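Local coordinates for protein 6-phosphogluconolactonase (Shewanella baltica, PDB 3NWP) that probably hydrolyses 6-phosphogluconolactone to 6-phosphogluconate, the lactone-opening step of the pentose phosphate pathway, at residues T166-T169 with G174-T177; T69-R74 with H142-F147. All coordinates share one frame; numbering follows the deposited sequence. Where two conformers were deposited one is given.

Interaction 1 of 2, residues T166-T169 with G174-T177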
# COMPACT_ATOMS: atom_id res chain seq x y z
N THR A 166 2.31 7.47 13.09
CA THR A 166 2.56 6.35 13.98
C THR A 166 4.05 6.23 14.30
O THR A 166 4.90 6.69 13.52
CB THR A 166 2.06 4.95 13.43
OG1 THR A 166 2.93 4.53 12.37
CG2 THR A 166 0.59 5.03 12.97
N ASN A 167 4.36 5.64 15.44
CA ASN A 167 5.75 5.56 15.93
C ASN A 167 6.05 4.14 16.39
O ASN A 167 5.93 3.78 17.57
CB ASN A 167 5.88 6.55 17.09
CG ASN A 167 5.83 7.98 16.61
OD1 ASN A 167 6.77 8.46 15.98
ND2 ASN A 167 4.67 8.64 16.80
N PRO A 168 6.40 3.27 15.45
CA PRO A 168 6.79 1.94 15.87
C PRO A 168 7.96 1.95 16.84
O PRO A 168 8.87 2.80 16.73
CB PRO A 168 7.19 1.26 14.56
CG PRO A 168 7.44 2.33 13.60
CD PRO A 168 6.58 3.47 14.02
N THR A 169 7.90 1.03 17.78
CA THR A 169 9.02 0.81 18.68
C THR A 169 9.95 -0.31 18.29
O THR A 169 11.01 -0.47 18.92
CB THR A 169 8.52 0.58 20.11
OG1 THR A 169 7.74 -0.60 20.15
CG2 THR A 169 7.69 1.81 20.59
N GLY A 174 9.93 7.76 12.55
CA GLY A 174 8.54 8.19 12.63
C GLY A 174 7.87 7.87 11.30
O GLY A 174 8.51 7.95 10.27
N ARG A 175 6.55 7.64 11.34
CA ARG A 175 5.81 7.24 10.15
C ARG A 175 4.56 8.08 9.99
O ARG A 175 3.94 8.53 10.97
CB ARG A 175 5.36 5.76 10.24
CG ARG A 175 6.44 4.75 10.64
CD ARG A 175 7.54 4.76 9.65
NE ARG A 175 8.57 3.76 9.92
CZ ARG A 175 8.61 2.54 9.35
NH1 ARG A 175 7.63 2.14 8.53
NH2 ARG A 175 9.63 1.72 9.61
N ILE A 176 4.19 8.25 8.74
CA ILE A 176 2.83 8.64 8.40
C ILE A 176 2.24 7.42 7.71
O ILE A 176 2.93 6.69 7.00
CB ILE A 176 2.85 9.89 7.54
CG1 ILE A 176 1.47 10.39 7.23
CG2 ILE A 176 3.64 9.69 6.26
CD1 ILE A 176 1.46 11.92 7.09
N THR A 177 0.97 7.20 7.94
CA THR A 177 0.28 6.09 7.30
C THR A 177 -1.09 6.51 6.84
O THR A 177 -1.82 7.22 7.54
CB THR A 177 0.19 4.90 8.27
OG1 THR A 177 -0.25 3.71 7.56
CG2 THR A 177 -0.78 5.13 9.44
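Thr166 and Arg175 form an antiparallel hydrogen-bonded pair, the last rung of a beta hairpin before its strands part into the connecting loop. Two backbone bonds close it: Thr166 N to Arg175 O and Arg175 N to Thr166 O, each 2.9 Å.

The tight part lies on the sheet face that carries both side chains. Thr166 OG1 sits between its backbone N and carbonyl carbon (chi1 72°), which sets it 3.5 Å from Arg175 CB. The approach of this hydroxyl to Arg175 CB is van der Waals contact, while its hydrogen bond goes to Ser145 O. The other branch of Thr166, CG2, meets CG2 of Thr177 at 3.8 Å, methyl to methyl. Pro168 crosses the Arg175 chain at about a right angle: Pro168 CD lies 3.6 Å from Arg175 CG, and Pro168 CG lies over one face of the guanidinium, 4.1 Å from Arg175 NE. The bend of the arginine at chi2 (-61°) carries its head past the proline. There NH2 is bonded to Pro172 O.

Toward the loop the contact thins. Asn167 and Gly174 are both partly exposed, and Asn167 OD1 comes no nearer to Gly174 than 3.8 Å from its CA, while the amide nitrogen turns to Glu113.

This rung ends the pairing of strands 163-166 and 175-178. On its other side strand 175-178 runs antiparallel to strand 66-74, so the hairpin extends the edge of the mixed sheet, with the loop containing Cys144, Trp146 and Phe147 packed against its side chains.

Interaction 2 of 2, residues T69-R74 with H142-F147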
# COMPACT_ATOMS: atom_id res chain seq x y z
N THR A 69 -0.42 7.63 -4.87
CA THR A 69 0.15 7.99 -3.59
C THR A 69 0.68 6.74 -2.87
O THR A 69 0.68 5.64 -3.42
CB THR A 69 -0.81 8.83 -2.72
OG1 THR A 69 -0.08 9.46 -1.65
CG2 THR A 69 -2.00 8.03 -2.16
N LEU A 70 1.16 6.93 -1.64
CA LEU A 70 1.80 5.92 -0.83
C LEU A 70 0.89 5.42 0.28
O LEU A 70 0.11 6.19 0.87
CB LEU A 70 3.06 6.53 -0.16
CG LEU A 70 4.08 7.17 -1.11
CD1 LEU A 70 5.19 7.89 -0.34
CD2 LEU A 70 4.67 6.09 -2.03
N ALA A 71 1.01 4.14 0.59
CA ALA A 71 0.32 3.58 1.74
C ALA A 71 0.83 4.16 3.06
O ALA A 71 0.07 4.23 4.03
CB ALA A 71 0.40 2.02 1.75
N ASP A 72 2.11 4.49 3.05
CA ASP A 72 2.82 5.00 4.24
C ASP A 72 4.14 5.58 3.83
O ASP A 72 4.62 5.41 2.70
CB ASP A 72 3.00 3.90 5.31
CG ASP A 72 4.01 2.83 4.94
OD1 ASP A 72 4.05 2.44 3.77
OD2 ASP A 72 4.73 2.34 5.80
N GLU A 73 4.75 6.28 4.77
CA GLU A 73 6.02 6.93 4.49
C GLU A 73 6.80 7.05 5.78
O GLU A 73 6.25 7.18 6.84
CB GLU A 73 5.81 8.29 3.81
CG GLU A 73 7.06 9.09 3.51
CD GLU A 73 8.01 8.35 2.55
OE1 GLU A 73 8.68 7.39 2.99
OE2 GLU A 73 8.02 8.75 1.35
N ARG A 74 8.12 6.96 5.66
CA ARG A 74 9.03 7.24 6.78
C ARG A 74 9.28 8.73 6.81
O ARG A 74 9.45 9.39 5.74
CB ARG A 74 10.34 6.49 6.58
CG ARG A 74 10.28 4.96 6.72
CD ARG A 74 9.64 4.28 5.51
NE ARG A 74 9.71 2.83 5.63
CZ ARG A 74 10.81 2.11 5.43
NH1 ARG A 74 11.97 2.68 5.04
NH2 ARG A 74 10.76 0.79 5.62
N HIS A 142 2.54 -6.50 10.40
CA HIS A 142 2.17 -5.12 10.09
C HIS A 142 1.88 -4.98 8.60
O HIS A 142 2.38 -5.79 7.79
CB HIS A 142 3.22 -4.07 10.54
CG HIS A 142 4.29 -3.74 9.56
ND1 HIS A 142 5.49 -4.41 9.49
CD2 HIS A 142 4.35 -2.75 8.63
CE1 HIS A 142 6.25 -3.86 8.55
NE2 HIS A 142 5.58 -2.85 8.01
N THR A 143 1.08 -3.97 8.27
CA THR A 143 0.90 -3.52 6.90
C THR A 143 0.82 -2.00 6.96
O THR A 143 0.68 -1.43 8.03
CB THR A 143 -0.33 -4.16 6.25
OG1 THR A 143 -0.36 -3.81 4.86
CG2 THR A 143 -1.66 -3.69 6.87
N CYS A 144 0.95 -1.34 5.82
CA CYS A 144 1.09 0.15 5.87
C CYS A 144 2.11 0.48 6.94
O CYS A 144 3.18 -0.15 6.99
CB CYS A 144 -0.26 0.84 6.04
SG CYS A 144 -1.45 0.41 4.72
N SER A 145 1.86 1.51 7.79
CA SER A 145 2.62 1.67 9.03
C SER A 145 1.70 1.45 10.23
O SER A 145 1.77 2.18 11.25
CB SER A 145 3.45 2.99 9.10
OG SER A 145 4.65 2.87 8.34
N TRP A 146 0.85 0.43 10.13
CA TRP A 146 0.00 -0.05 11.21
C TRP A 146 0.79 -1.09 11.96
O TRP A 146 0.84 -2.25 11.58
CB TRP A 146 -1.31 -0.69 10.70
CG TRP A 146 -2.16 0.09 9.74
CD1 TRP A 146 -2.07 1.43 9.37
CD2 TRP A 146 -3.20 -0.47 8.93
NE1 TRP A 146 -3.01 1.72 8.41
CE2 TRP A 146 -3.68 0.55 8.09
CE3 TRP A 146 -3.73 -1.76 8.81
CZ2 TRP A 146 -4.71 0.33 7.18
CZ3 TRP A 146 -4.76 -1.96 7.88
CH2 TRP A 146 -5.20 -0.94 7.07
N PHE A 147 1.51 -0.65 12.99
CA PHE A 147 2.43 -1.51 13.67
C PHE A 147 1.86 -1.95 15.02
O PHE A 147 1.37 -1.10 15.78
CB PHE A 147 3.74 -0.78 13.94
CG PHE A 147 4.68 -0.74 12.79
CD1 PHE A 147 5.57 -1.76 12.58
CD2 PHE A 147 4.69 0.35 11.91
CE1 PHE A 147 6.46 -1.72 11.53
CE2 PHE A 147 5.54 0.37 10.84
CZ PHE A 147 6.44 -0.66 10.65
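Ser145 points its hydroxyl at the carboxylate of Asp72 and donates a 2.6 Å hydrogen bond from OG to OD2. The acceptor uses its anti lone pair, facing away from the other carboxylate oxygen. Asp72 reaches this position because CG lies between its backbone N and carbonyl carbon (chi1 72°). OD2 also passes 3.2 Å from Cys144 O, but both are acceptors and no bond joins them. The serine oxygen has a second partner, NH1 of Arg175, which makes a long, weak ion pair with OD2. Were Asp72 replaced by a leucine, the Ser145 hydroxyl would probably lose its acceptor and Arg175 this weak ionic partner.

Beside the polar pair, Ala71 CB faces Cys144 SG at 3.9 Å, the apolar end of the contact. Ala71 is the break in strand 66-74, and the opposing loop follows strand 132-135; both strands pair in parallel with strand 39-43 in the Rossmann-like sheet. The loop carries an Asp-Gly-His sequence, consistent with the active-site region of the lactonase and glucosamine-6-phosphate isomerase family.

Within the loop, a turn is closed by Trp146 N to Thr143 O at 2.8 Å, with Cys144 at a positive phi of 47°. Cys144 CB then lies 3.7 Å above the Trp146 ring plane, displaced toward the rim, while Cys144 O meets the His142 ring at its edge, in plane. One face of that imidazole is covered by Phe147, whose CE1 stands 3.4 Å above the His142 ring centre.

After strands 8-11 and 39-43 the chain reaches strand 66-74, and interaction 2 closes a long loop when 142-147 returns to it after 67 intervening residues. Only afterwards does interaction 1 open, joining 166-169 to 174-177 across four residues; the two contacts are in series, neither nesting nor crossing. They are nevertheless neighbours in space, with centres about 8 Å apart. Strand 175-178 pairs directly with strand 66-74, as the 2.9 Å approach of Glu73 N to Ile176 O attests, and Thr177 OG1 packs 3.2 Å from Cys144 CB. The loop 142-147 is thereby tied to strand 66-74 and to the hairpin of strands 163-166 and 175-178.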